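PDB 2QWU: intracellular growth locus, subunit C from Francisella tularensis subsp. tularensis, which is of unknown biochemical activity but, as a pathogenicity island protein, probably takes part in host-cell invasion and intracellular growth. Local coordinates for residues 40-52 against 93-107. The protein carries 2 engineered substitutions. Numbering follows the deposited sequence.
Sequences SLTIAGEKLDKNI and VLIKSNVRTKIEEKV
K106 leaves the helix with CG anti to its backbone N (chi1 -176°), then bends at chi2 and chi4, while E46 folds at its own chi2; the two side chains meet over the turn that joins strands 41-43 and 46-47. There K106 NZ donates two hydrogen bonds. One runs to the backbone O of A44, 3.0 Å away and almost in line with that carbonyl. The other, to E46 OE1 at 2.9 Å, is also a salt bridge and reaches the anti side of the carboxylate, tilted out of its plane. Next to these bonds, V107 CG2 packs on I43 CG2 at 3.6 Å and on the methyl of A44. L48 CD1 fills the angle between strand and helix, lying 3.7 Å from I95 CG2 and also touching V93 and I103. At the far end N51 ND2 gives L94 O, which lies in the amide plane, a nearly straight bond of 2.9 Å (166°), though ND2 stands 30° off the carbonyl plane; one water links N51 OD1 to L94 N. N51 and I52 form a classic beta bulge opposite A69. The hairpin of strands 41-43 and 46-47, closed by a type I' turn from I43 to E46, thus packs with its following loop where strand 86-96 of the IglC-family antiparallel sheet passes into helix 97-114.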
loop_
_atom_site.group_PDB
_atom_site.type_symbol
_atom_site.label_atom_id
_atom_site.label_comp_id
_atom_site.label_asym_id
_atom_site.label_seq_id
_atom_site.Cartn_x
_atom_site.Cartn_y
_atom_site.Cartn_z
ATOM N N SER A 40 -7.816 3.716 -5.455
ATOM C CA SER A 40 -8.770 2.628 -5.563
ATOM C C SER A 40 -8.136 1.363 -5.010
ATOM O O SER A 40 -6.916 1.265 -4.942
ATOM C CB SER A 40 -9.236 2.416 -7.002
ATOM O OG SER A 40 -8.241 1.780 -7.760
ATOM N N LEU A 41 -8.964 0.410 -4.592
ATOM C CA LEU A 41 -8.489 -0.828 -4.066
ATOM C C LEU A 41 -9.590 -1.885 -4.201
ATOM O O LEU A 41 -10.731 -1.687 -3.779
ATOM C CB LEU A 41 -8.120 -0.694 -2.555
ATOM C CG LEU A 41 -7.792 -2.021 -1.826
ATOM C CD1 LEU A 41 -6.527 -2.642 -2.339
ATOM C CD2 LEU A 41 -7.722 -1.741 -0.307
ATOM N N THR A 42 -9.229 -2.997 -4.808
ATOM C CA THR A 42 -10.128 -4.125 -4.906
ATOM C C THR A 42 -9.496 -5.326 -4.248
ATOM O O THR A 42 -8.345 -5.628 -4.512
ATOM C CB THR A 42 -10.438 -4.451 -6.355
ATOM O OG1 THR A 42 -10.961 -3.266 -6.937
ATOM C CG2 THR A 42 -11.513 -5.613 -6.455
ATOM N N ILE A 43 -10.261 -5.998 -3.386
ATOM C CA ILE A 43 -9.769 -7.198 -2.710
ATOM C C ILE A 43 -10.753 -8.357 -2.912
ATOM O O ILE A 43 -11.913 -8.263 -2.490
ATOM C CB ILE A 43 -9.612 -6.967 -1.178
ATOM C CG1 ILE A 43 -8.534 -5.910 -0.913
ATOM C CG2 ILE A 43 -9.161 -8.284 -0.491
ATOM C CD1 ILE A 43 -8.463 -5.490 0.548
ATOM N N ALA A 44 -10.272 -9.435 -3.533
ATOM C CA ALA A 44 -11.103 -10.621 -3.781
ATOM C C ALA A 44 -12.397 -10.161 -4.477
ATOM O O ALA A 44 -13.495 -10.658 -4.205
ATOM C CB ALA A 44 -11.411 -11.322 -2.446
ATOM N N GLY A 45 -12.250 -9.190 -5.370
ATOM C CA GLY A 45 -13.380 -8.668 -6.112
ATOM C C GLY A 45 -14.220 -7.615 -5.410
ATOM O O GLY A 45 -15.143 -7.042 -6.024
ATOM N N GLU A 46 -13.941 -7.333 -4.142
ATOM C CA GLU A 46 -14.737 -6.324 -3.444
ATOM C C GLU A 46 -14.037 -4.993 -3.617
ATOM O O GLU A 46 -12.856 -4.861 -3.301
ATOM C CB GLU A 46 -14.874 -6.671 -1.960
ATOM C CG GLU A 46 -15.426 -8.070 -1.714
ATOM C CD GLU A 46 -16.857 -8.257 -2.220
ATOM O OE1 GLU A 46 -17.205 -9.414 -2.575
ATOM O OE2 GLU A 46 -17.641 -7.270 -2.242
ATOM N N LYS A 47 -14.762 -4.025 -4.156
ATOM C CA LYS A 47 -14.244 -2.668 -4.381
ATOM C C LYS A 47 -14.399 -1.810 -3.121
ATOM O O LYS A 47 -15.505 -1.675 -2.579
ATOM C CB LYS A 47 -15.013 -2.015 -5.540
ATOM C CG LYS A 47 -14.616 -2.578 -6.863
ATOM C CD LYS A 47 -15.507 -2.137 -8.054
ATOM C CE LYS A 47 -15.299 -3.117 -9.234
ATOM N NZ LYS A 47 -15.742 -2.561 -10.571
ATOM N N LEU A 48 -13.307 -1.233 -2.630
ATOM C CA LEU A 48 -13.434 -0.387 -1.447
ATOM C C LEU A 48 -13.878 1.006 -1.912
ATOM O O LEU A 48 -13.448 1.469 -2.959
ATOM C CB LEU A 48 -12.087 -0.277 -0.700
ATOM C CG LEU A 48 -11.540 -1.359 0.261
ATOM C CD1 LEU A 48 -12.301 -1.342 1.608
ATOM C CD2 LEU A 48 -11.618 -2.736 -0.389
ATOM N N ASP A 49 -14.742 1.663 -1.137
ATOM C CA ASP A 49 -15.184 3.025 -1.454
ATOM C C ASP A 49 -14.021 4.001 -1.303
ATOM O O ASP A 49 -13.163 3.845 -0.418
ATOM C CB ASP A 49 -16.281 3.506 -0.491
ATOM C CG ASP A 49 -17.548 2.658 -0.549
ATOM O OD1 ASP A 49 -17.892 2.093 -1.627
ATOM O OD2 ASP A 49 -18.207 2.577 0.523
ATOM N N LYS A 50 -13.972 4.999 -2.176
ATOM C CA LYS A 50 -12.940 6.036 -2.112
ATOM C C LYS A 50 -13.534 7.074 -1.140
ATOM O O LYS A 50 -14.268 7.959 -1.537
ATOM C CB LYS A 50 -12.763 6.625 -3.500
ATOM C CG LYS A 50 -11.626 7.607 -3.621
ATOM C CD LYS A 50 -11.797 8.272 -4.975
ATOM C CE LYS A 50 -10.530 8.893 -5.398
ATOM N NZ LYS A 50 -10.825 9.603 -6.681
ATOM N N ASN A 51 -13.220 6.948 0.148
ATOM C CA ASN A 51 -13.828 7.778 1.170
ATOM C C ASN A 51 -12.869 8.406 2.167
ATOM O O ASN A 51 -13.282 8.922 3.213
ATOM C CB ASN A 51 -14.856 6.923 1.936
ATOM C CG ASN A 51 -14.215 5.732 2.620
ATOM O OD1 ASN A 51 -13.021 5.539 2.502
ATOM N ND2 ASN A 51 -15.012 4.914 3.298
ATOM N N ILE A 52 -11.574 8.371 1.872
ATOM C CA ILE A 52 -10.631 8.973 2.774
ATOM C C ILE A 52 -10.109 10.232 2.145
ATOM O O ILE A 52 -9.692 10.201 0.966
ATOM C CB ILE A 52 -9.424 8.022 3.063
ATOM C CG1 ILE A 52 -9.924 6.745 3.747
ATOM C CG2 ILE A 52 -8.365 8.792 3.861
ATOM C CD1 ILE A 52 -8.840 5.630 3.787
ATOM N N VAL A 93 -8.002 1.209 5.817
ATOM C CA VAL A 93 -9.228 1.516 5.103
ATOM C C VAL A 93 -10.269 2.052 6.072
ATOM O O VAL A 93 -10.202 1.818 7.280
ATOM C CB VAL A 93 -9.789 0.279 4.346
ATOM C CG1 VAL A 93 -8.734 -0.225 3.338
ATOM C CG2 VAL A 93 -10.121 -0.864 5.363
ATOM N N LEU A 94 -11.222 2.811 5.550
ATOM C CA LEU A 94 -12.294 3.335 6.432
ATOM C C LEU A 94 -13.576 2.555 6.060
ATOM O O LEU A 94 -14.127 2.715 4.962
ATOM C CB LEU A 94 -12.457 4.841 6.213
ATOM C CG LEU A 94 -13.441 5.529 7.146
ATOM C CD1 LEU A 94 -13.020 5.460 8.619
ATOM C CD2 LEU A 94 -13.456 7.012 6.604
ATOM N N ILE A 95 -14.019 1.659 6.948
ATOM C CA ILE A 95 -15.182 0.800 6.651
ATOM C C ILE A 95 -16.024 0.532 7.882
ATOM O O ILE A 95 -15.567 0.708 9.022
ATOM C CB ILE A 95 -14.717 -0.597 6.121
ATOM C CG1 ILE A 95 -13.765 -1.261 7.145
ATOM C CG2 ILE A 95 -13.987 -0.428 4.765
ATOM C CD1 ILE A 95 -13.287 -2.675 6.769
ATOM N N LYS A 96 -17.252 0.077 7.636
ATOM C CA LYS A 96 -18.150 -0.304 8.730
ATOM C C LYS A 96 -17.751 -1.723 9.167
ATOM O O LYS A 96 -17.147 -2.488 8.412
ATOM C CB LYS A 96 -19.609 -0.280 8.238
ATOM C CG LYS A 96 -20.047 1.134 7.842
ATOM C CD LYS A 96 -21.461 1.185 7.283
ATOM C CE LYS A 96 -22.412 0.687 8.316
ATOM N NZ LYS A 96 -23.832 1.115 8.077
ATOM N N SER A 97 -18.102 -2.068 10.391
ATOM C CA SER A 97 -17.800 -3.358 10.975
ATOM C C SER A 97 -18.345 -4.505 10.137
ATOM O O SER A 97 -17.692 -5.536 9.980
ATOM C CB SER A 97 -18.408 -3.408 12.387
ATOM O OG SER A 97 -18.241 -2.151 13.028
ATOM N N ASN A 98 -19.538 -4.345 9.582
ATOM C CA ASN A 98 -20.104 -5.420 8.799
ATOM C C ASN A 98 -19.286 -5.659 7.518
ATOM O O ASN A 98 -19.179 -6.784 7.048
ATOM C CB ASN A 98 -21.573 -5.118 8.495
ATOM C CG ASN A 98 -21.905 -5.247 7.034
ATOM O OD1 ASN A 98 -21.611 -4.355 6.223
ATOM N ND2 ASN A 98 -22.524 -6.355 6.682
ATOM N N VAL A 99 -18.687 -4.614 6.972
ATOM C CA VAL A 99 -17.886 -4.748 5.759
ATOM C C VAL A 99 -16.583 -5.504 6.061
ATOM O O VAL A 99 -16.083 -6.247 5.228
ATOM C CB VAL A 99 -17.577 -3.341 5.105
ATOM C CG1 VAL A 99 -16.594 -3.481 3.974
ATOM C CG2 VAL A 99 -18.859 -2.725 4.551
ATOM N N ARG A 100 -16.046 -5.346 7.261
ATOM C CA ARG A 100 -14.838 -6.063 7.613
ATOM C C ARG A 100 -15.099 -7.574 7.540
ATOM O O ARG A 100 -14.321 -8.353 6.989
ATOM C CB ARG A 100 -14.429 -5.682 9.031
ATOM C CG ARG A 100 -13.531 -6.667 9.701
ATOM C CD ARG A 100 -13.833 -6.623 11.154
ATOM N NE ARG A 100 -12.982 -7.486 11.934
ATOM C CZ ARG A 100 -12.857 -7.382 13.252
ATOM N NH1 ARG A 100 -13.537 -6.453 13.929
ATOM N NH2 ARG A 100 -12.015 -8.180 13.896
ATOM N N THR A 101 -16.212 -7.988 8.122
ATOM C CA THR A 101 -16.538 -9.405 8.157
ATOM C C THR A 101 -16.780 -9.940 6.747
ATOM O O THR A 101 -16.359 -11.033 6.429
ATOM C CB THR A 101 -17.792 -9.650 9.051
ATOM O OG1 THR A 101 -17.570 -9.056 10.334
ATOM C CG2 THR A 101 -18.065 -11.187 9.207
ATOM N N LYS A 102 -17.435 -9.163 5.896
ATOM C CA LYS A 102 -17.700 -9.610 4.544
ATOM C C LYS A 102 -16.444 -9.702 3.680
ATOM O O LYS A 102 -16.314 -10.587 2.822
ATOM C CB LYS A 102 -18.791 -8.728 3.905
ATOM C CG LYS A 102 -20.102 -8.802 4.760
ATOM C CD LYS A 102 -20.629 -10.259 4.901
ATOM C CE LYS A 102 -20.808 -10.634 6.374
ATOM N NZ LYS A 102 -21.473 -11.966 6.536
ATOM N N ILE A 103 -15.483 -8.815 3.905
ATOM C CA ILE A 103 -14.262 -8.925 3.133
ATOM C C ILE A 103 -13.507 -10.179 3.605
ATOM O O ILE A 103 -12.962 -10.950 2.821
ATOM C CB ILE A 103 -13.354 -7.678 3.328
ATOM C CG1 ILE A 103 -14.055 -6.472 2.717
ATOM C CG2 ILE A 103 -12.006 -7.921 2.711
ATOM C CD1 ILE A 103 -13.290 -5.164 2.924
ATOM N N GLU A 104 -13.490 -10.402 4.907
ATOM C CA GLU A 104 -12.755 -11.542 5.420
ATOM C C GLU A 104 -13.311 -12.844 4.862
ATOM O O GLU A 104 -12.557 -13.770 4.480
ATOM C CB GLU A 104 -12.819 -11.578 6.953
ATOM C CG GLU A 104 -12.082 -10.484 7.683
ATOM C CD GLU A 104 -12.364 -10.501 9.209
ATOM O OE1 GLU A 104 -13.447 -11.003 9.653
ATOM O OE2 GLU A 104 -11.525 -9.987 9.975
ATOM N N GLU A 105 -14.637 -12.920 4.838
ATOM C CA GLU A 105 -15.307 -14.128 4.316
ATOM C C GLU A 105 -15.082 -14.348 2.843
ATOM O O GLU A 105 -14.959 -15.476 2.388
ATOM C CB GLU A 105 -16.831 -14.062 4.590
ATOM C CG GLU A 105 -17.176 -14.279 6.060
ATOM C CD GLU A 105 -18.656 -14.083 6.346
ATOM O OE1 GLU A 105 -19.429 -13.899 5.364
ATOM O OE2 GLU A 105 -19.043 -14.083 7.536
ATOM N N LYS A 106 -15.082 -13.268 2.075
ATOM C CA LYS A 106 -14.864 -13.374 0.642
ATOM C C LYS A 106 -13.435 -13.826 0.359
ATOM O O LYS A 106 -13.198 -14.680 -0.487
ATOM C CB LYS A 106 -15.138 -12.020 -0.021
ATOM C CG LYS A 106 -15.026 -12.063 -1.538
ATOM C CD LYS A 106 -16.151 -12.938 -2.150
ATOM C CE LYS A 106 -16.060 -12.999 -3.681
ATOM N NZ LYS A 106 -16.310 -11.622 -4.252
ATOM N N VAL A 107 -12.473 -13.270 1.094
ATOM C CA VAL A 107 -11.093 -13.665 0.890
ATOM C C VAL A 107 -10.884 -15.149 1.186
ATOM O O VAL A 107 -10.327 -15.875 0.364
ATOM C CB VAL A 107 -10.129 -12.773 1.757
ATOM C CG1 VAL A 107 -8.738 -13.377 1.747
ATOM C CG2 VAL A 107 -10.133 -11.338 1.216
HETATM O O HOH W 1 -13.873 1.867 1.829
HETATM O O HOH W 2 -16.457 1.828 3.045
HETATM O O HOH W 3 -11.426 3.267 2.820
#